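Side-chain contacts in transcriptional regulator ComR (Streptococcus vestibularis F0396, PDB 6HU8), which probably binds DNA as a transcriptional regulator of competence in the peptide pheromone signalling system ComRS of streptococci: residues G215-L220 with K224-V229; D189-Q194 with I204-D209. All coordinates share one frame; numbering follows the deposited sequence.

How the contacts relate
Contact 1 and contact 2 share helix 200-219, and the three successive helices involved touch one another. Contact 2 packs its first half against the end of helix 181-192. Contact 1 packs its last turn against the start of helix 226-240. The two contact centres are about 13 Å apart. The centre of contact 2 lies about 9 Å, that of contact 1 about 18 Å, from the centre of the chain. The contacts also meet directly: Leu192 CD2 is 4.0 Å from Val229 CA. Both lie in the tetratricopeptide part. RNPP regulators bind their signalling peptide with such a domain, but this structure is the apo form.

Contact 1: G215-L220 with K224-V229; sequences GLKISL and KDFLTV
Lys217 and Phe226 face each other where helix 200-219 ends and helix 226-240 begins. Their CA atoms are 7.0 Å apart. Lys217 CB approaches the edge of the Phe226 ring in the ring plane, 3.9 Å from CD2. Ile218 reaches the same ring obliquely. Its CG1 lies 3.6 Å from Phe226 CE2, and its CD1 is near CE2 and CZ. Phe226 has CG anti to its backbone N (chi1 -174°), which swings the ring across to these two side chains. Tyr256 of helix 246-261 stacks on the ring, and the same helix touches Ile218 through Leu252, Lys255 and Ile259.

Beyond CB, the Lys217 chain leaves the ring and crosses the gap. Its CD meets Val229 CG2 at 4.2 Å. A bend at chi4 (-64°) then turns the ammonium group to the chain just before the second helix. There NZ donates to Lys224 O at 3.0 Å. The nitrogen lies in the carbonyl plane, with a C=O...N angle of 157°.

The two helices run antiparallel as a helical hairpin within the tetratricopeptide part, a repeat architecture built from such pairs. NZ also bonds to Ser222 O in the connection. One lysine of the first helix thus holds two carbonyls of the turn.

The side chain of Lys224 crosses that of Lys217 at about a right angle, with CG 4.0 Å from Lys217 NZ. The two ammonium nitrogens, Lys217 NZ and Lys224 NZ, stay 5.5 Å apart. Helix 181-192 touches both lysines: Asp185 makes a long, weak ion pair with Lys224 NZ, and Val188 packs on Lys217.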
# COMPACT_ATOMS: atom_id res chain seq x y z
N GLY A 215 12.81 -2.39 -7.86
CA GLY A 215 12.54 -2.81 -9.23
C GLY A 215 12.33 -1.64 -10.18
O GLY A 215 12.78 -1.67 -11.33
N LEU A 216 11.66 -0.59 -9.69
CA LEU A 216 11.40 0.58 -10.52
C LEU A 216 12.64 1.42 -10.75
O LEU A 216 12.87 1.89 -11.87
CB LEU A 216 10.31 1.45 -9.88
CG LEU A 216 8.89 0.93 -10.10
CD1 LEU A 216 7.90 1.72 -9.24
CD2 LEU A 216 8.53 1.00 -11.58
N LYS A 217 13.44 1.61 -9.71
CA LYS A 217 14.71 2.33 -9.86
C LYS A 217 15.59 1.67 -10.94
O LYS A 217 16.30 2.37 -11.68
CB LYS A 217 15.46 2.40 -8.52
CG LYS A 217 14.88 3.44 -7.55
CD LYS A 217 15.87 3.83 -6.47
CE LYS A 217 15.55 5.21 -5.88
NZ LYS A 217 15.69 6.26 -6.94
N ILE A 218 15.50 0.35 -11.08
CA ILE A 218 16.23 -0.32 -12.16
C ILE A 218 15.57 -0.05 -13.51
O ILE A 218 16.25 0.27 -14.48
CB ILE A 218 16.33 -1.84 -11.92
CG1 ILE A 218 17.28 -2.12 -10.76
CG2 ILE A 218 16.84 -2.55 -13.14
CD1 ILE A 218 17.27 -3.57 -10.29
N SER A 219 14.25 -0.16 -13.57
CA SER A 219 13.55 -0.10 -14.85
C SER A 219 13.31 1.34 -15.33
O SER A 219 13.08 1.58 -16.51
CB SER A 219 12.22 -0.85 -14.75
OG SER A 219 11.35 -0.17 -13.86
N LEU A 220 13.34 2.29 -14.40
CA LEU A 220 13.19 3.70 -14.74
C LEU A 220 14.55 4.38 -14.81
O LEU A 220 14.64 5.58 -15.09
CB LEU A 220 12.29 4.42 -13.72
CG LEU A 220 10.86 3.89 -13.62
CD1 LEU A 220 10.07 4.66 -12.55
CD2 LEU A 220 10.17 3.96 -14.98
N LYS A 224 19.99 6.64 -8.27
CA LYS A 224 20.37 7.37 -7.06
C LYS A 224 19.71 6.74 -5.83
O LYS A 224 18.53 6.39 -5.87
CB LYS A 224 20.01 8.85 -7.16
CG LYS A 224 18.51 9.14 -7.27
CD LYS A 224 18.15 10.49 -6.63
CE LYS A 224 16.79 10.99 -7.09
NZ LYS A 224 16.82 11.36 -8.54
N ASP A 225 20.50 6.57 -4.77
CA ASP A 225 20.04 5.97 -3.51
C ASP A 225 19.63 4.49 -3.61
O ASP A 225 18.96 3.99 -2.69
CB ASP A 225 18.87 6.77 -2.92
CG ASP A 225 19.26 8.17 -2.50
OD1 ASP A 225 19.79 8.34 -1.38
OD2 ASP A 225 19.04 9.11 -3.31
N PHE A 226 20.02 3.80 -4.68
CA PHE A 226 19.57 2.41 -4.85
C PHE A 226 20.02 1.53 -3.68
O PHE A 226 19.24 0.73 -3.17
CB PHE A 226 20.08 1.80 -6.17
CG PHE A 226 19.52 0.41 -6.44
CD1 PHE A 226 20.17 -0.72 -5.95
CD2 PHE A 226 18.36 0.24 -7.18
CE1 PHE A 226 19.65 -1.99 -6.18
CE2 PHE A 226 17.84 -1.02 -7.41
CZ PHE A 226 18.49 -2.14 -6.91
N LEU A 227 21.27 1.69 -3.24
CA LEU A 227 21.78 0.86 -2.15
C LEU A 227 21.16 1.29 -0.83
O LEU A 227 21.12 0.53 0.13
CB LEU A 227 23.30 0.93 -2.07
CG LEU A 227 24.05 0.36 -3.28
CD1 LEU A 227 25.56 0.52 -3.10
CD2 LEU A 227 23.68 -1.10 -3.49
N THR A 228 20.65 2.52 -0.77
CA THR A 228 19.93 2.96 0.42
C THR A 228 18.59 2.21 0.50
O THR A 228 18.14 1.84 1.59
CB THR A 228 19.71 4.48 0.42
OG1 THR A 228 20.98 5.13 0.49
CG2 THR A 228 18.90 4.90 1.62
N VAL A 229 17.99 1.95 -0.66
CA VAL A 229 16.79 1.12 -0.69
C VAL A 229 17.12 -0.32 -0.28
O VAL A 229 16.37 -0.93 0.48
CB VAL A 229 16.13 1.11 -2.08
CG1 VAL A 229 14.93 0.19 -2.08
CG2 VAL A 229 15.73 2.53 -2.48

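Contact 2: D189-Q194 with I204-D209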
# COMPACT_ATOMS: atom_id res chain seq x y z
N ASP A 189 11.53 9.04 -1.17
CA ASP A 189 12.27 9.66 -0.08
C ASP A 189 11.53 9.53 1.25
O ASP A 189 12.14 9.31 2.30
CB ASP A 189 12.55 11.13 -0.40
CG ASP A 189 13.14 11.88 0.79
OD1 ASP A 189 14.32 11.65 1.11
OD2 ASP A 189 12.41 12.68 1.42
N ARG A 190 10.21 9.65 1.20
CA ARG A 190 9.43 9.58 2.43
C ARG A 190 9.28 8.13 2.88
O ARG A 190 9.28 7.85 4.08
CB ARG A 190 8.06 10.24 2.23
CG ARG A 190 7.36 10.54 3.54
CD ARG A 190 8.25 11.39 4.44
NE ARG A 190 8.31 12.78 3.98
CZ ARG A 190 9.15 13.70 4.48
NH1 ARG A 190 10.00 13.37 5.45
NH2 ARG A 190 9.13 14.94 4.00
N VAL A 191 9.18 7.21 1.93
CA VAL A 191 9.15 5.79 2.26
C VAL A 191 10.43 5.39 2.99
O VAL A 191 10.39 4.69 4.00
CB VAL A 191 8.97 4.90 1.02
CG1 VAL A 191 9.30 3.44 1.34
CG2 VAL A 191 7.56 5.03 0.49
N LEU A 192 11.56 5.86 2.47
CA LEU A 192 12.87 5.57 3.03
C LEU A 192 13.07 6.10 4.46
O LEU A 192 13.93 5.59 5.19
CB LEU A 192 13.97 6.12 2.12
CG LEU A 192 14.18 5.31 0.84
CD1 LEU A 192 15.21 5.98 -0.07
CD2 LEU A 192 14.59 3.88 1.20
N LYS A 193 12.29 7.09 4.86
CA LYS A 193 12.44 7.68 6.19
C LYS A 193 11.47 7.13 7.23
O LYS A 193 11.48 7.56 8.38
CB LYS A 193 12.27 9.20 6.13
CG LYS A 193 13.36 9.95 5.37
CD LYS A 193 13.01 11.43 5.33
CE LYS A 193 14.02 12.25 4.53
NZ LYS A 193 13.75 13.70 4.73
N GLN A 194 10.62 6.18 6.84
CA GLN A 194 9.64 5.64 7.78
C GLN A 194 10.34 4.87 8.89
O GLN A 194 11.27 4.09 8.65
CB GLN A 194 8.63 4.74 7.06
CG GLN A 194 7.76 5.48 6.05
CD GLN A 194 7.05 6.68 6.66
OE1 GLN A 194 6.23 6.53 7.56
NE2 GLN A 194 7.38 7.87 6.18
N ILE A 204 5.51 -5.78 6.40
CA ILE A 204 5.32 -6.47 5.13
C ILE A 204 4.87 -5.48 4.04
O ILE A 204 5.36 -5.54 2.91
CB ILE A 204 4.32 -7.62 5.26
CG1 ILE A 204 4.97 -8.74 6.07
CG2 ILE A 204 3.96 -8.16 3.91
CD1 ILE A 204 4.21 -10.05 6.08
N ALA A 205 3.96 -4.58 4.37
CA ALA A 205 3.52 -3.57 3.40
C ALA A 205 4.69 -2.67 3.06
O ALA A 205 4.90 -2.33 1.90
CB ALA A 205 2.34 -2.75 3.95
N LEU A 206 5.46 -2.29 4.07
CA LEU A 206 6.62 -1.43 3.82
C LEU A 206 7.68 -2.16 2.99
O LEU A 206 8.30 -1.59 2.07
CB LEU A 206 7.20 -0.94 5.15
CG LEU A 206 8.50 -0.12 5.09
CD1 LEU A 206 8.26 1.23 4.43
CD2 LEU A 206 9.13 0.03 6.47
N PHE A 207 7.89 -3.43 3.32
CA PHE A 207 8.86 -4.23 2.58
C PHE A 207 8.46 -4.31 1.10
O PHE A 207 9.30 -4.15 0.21
CB PHE A 207 8.99 -5.63 3.18
CG PHE A 207 10.00 -6.48 2.48
CD1 PHE A 207 11.33 -6.41 2.83
CD2 PHE A 207 9.62 -7.34 1.46
CE1 PHE A 207 12.29 -7.19 2.18
CE2 PHE A 207 10.56 -8.11 0.80
CZ PHE A 207 11.90 -8.03 1.15
N ASN A 208 7.18 -4.56 0.84
CA ASN A 208 6.72 -4.71 -0.54
C ASN A 208 6.79 -3.39 -1.32
O ASN A 208 7.04 -3.39 -2.53
CB ASN A 208 5.29 -5.25 -0.53
CG ASN A 208 5.24 -6.74 -0.23
OD1 ASN A 208 6.19 -7.46 -0.54
ND2 ASN A 208 4.15 -7.20 0.38
N ASP A 209 6.57 -2.27 -0.64
CA ASP A 209 6.78 -0.97 -1.27
C ASP A 209 8.25 -0.75 -1.59
O ASP A 209 8.59 -0.21 -2.64
CB ASP A 209 6.29 0.15 -0.38
CG ASP A 209 4.79 0.32 -0.45
OD1 ASP A 209 4.14 -0.47 -1.15
OD2 ASP A 209 4.29 1.25 0.21
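Gln194 is the flat group beside Leu206, which it touches through its aliphatic base. The setting is plain helix packing in the tetratricopeptide part, between the end of helix 181-192 and the antiparallel helix 200-219. The terminal amide of Gln194 bends off from Leu206 and turns back to the helix that precedes it. Arg190 O lies in the amide plane. The NE2 to Arg190 O bond is 2.8 Å long and nearly straight (172° at the hydrogen). Seen from the Arg190 carbonyl, the geometry differs: NE2 sits 43° out of the carbonyl plane. Lys193 N bonds the same oxygen from the other face. Arg190 O therefore accepts two bonds.

The amide also bonds the connection before helix 160-173, where OE1 accepts from Phe158 N and NE2 donates to Lys156 O as well. Both polar atoms of this buried amide are thus satisfied by backbone.

The apolar contact is small. Val191 and Leu206 both direct their side chains across the gap and run antiparallel past one another. Their CA atoms are 7.8 Å apart. The first torsion of Leu206 (175°) extends its branch towards Val191. Leu163 of helix 160-173 and Val236 of helix 226-240 also touch Leu206, while Val191 packs further along helix 200-219, on Leu210 and Ile213. Leu206 CD1 lies 3.9 Å from Val191 CG1, 4.1 Å from Val191 O and 4.4 Å from Gln194 CB.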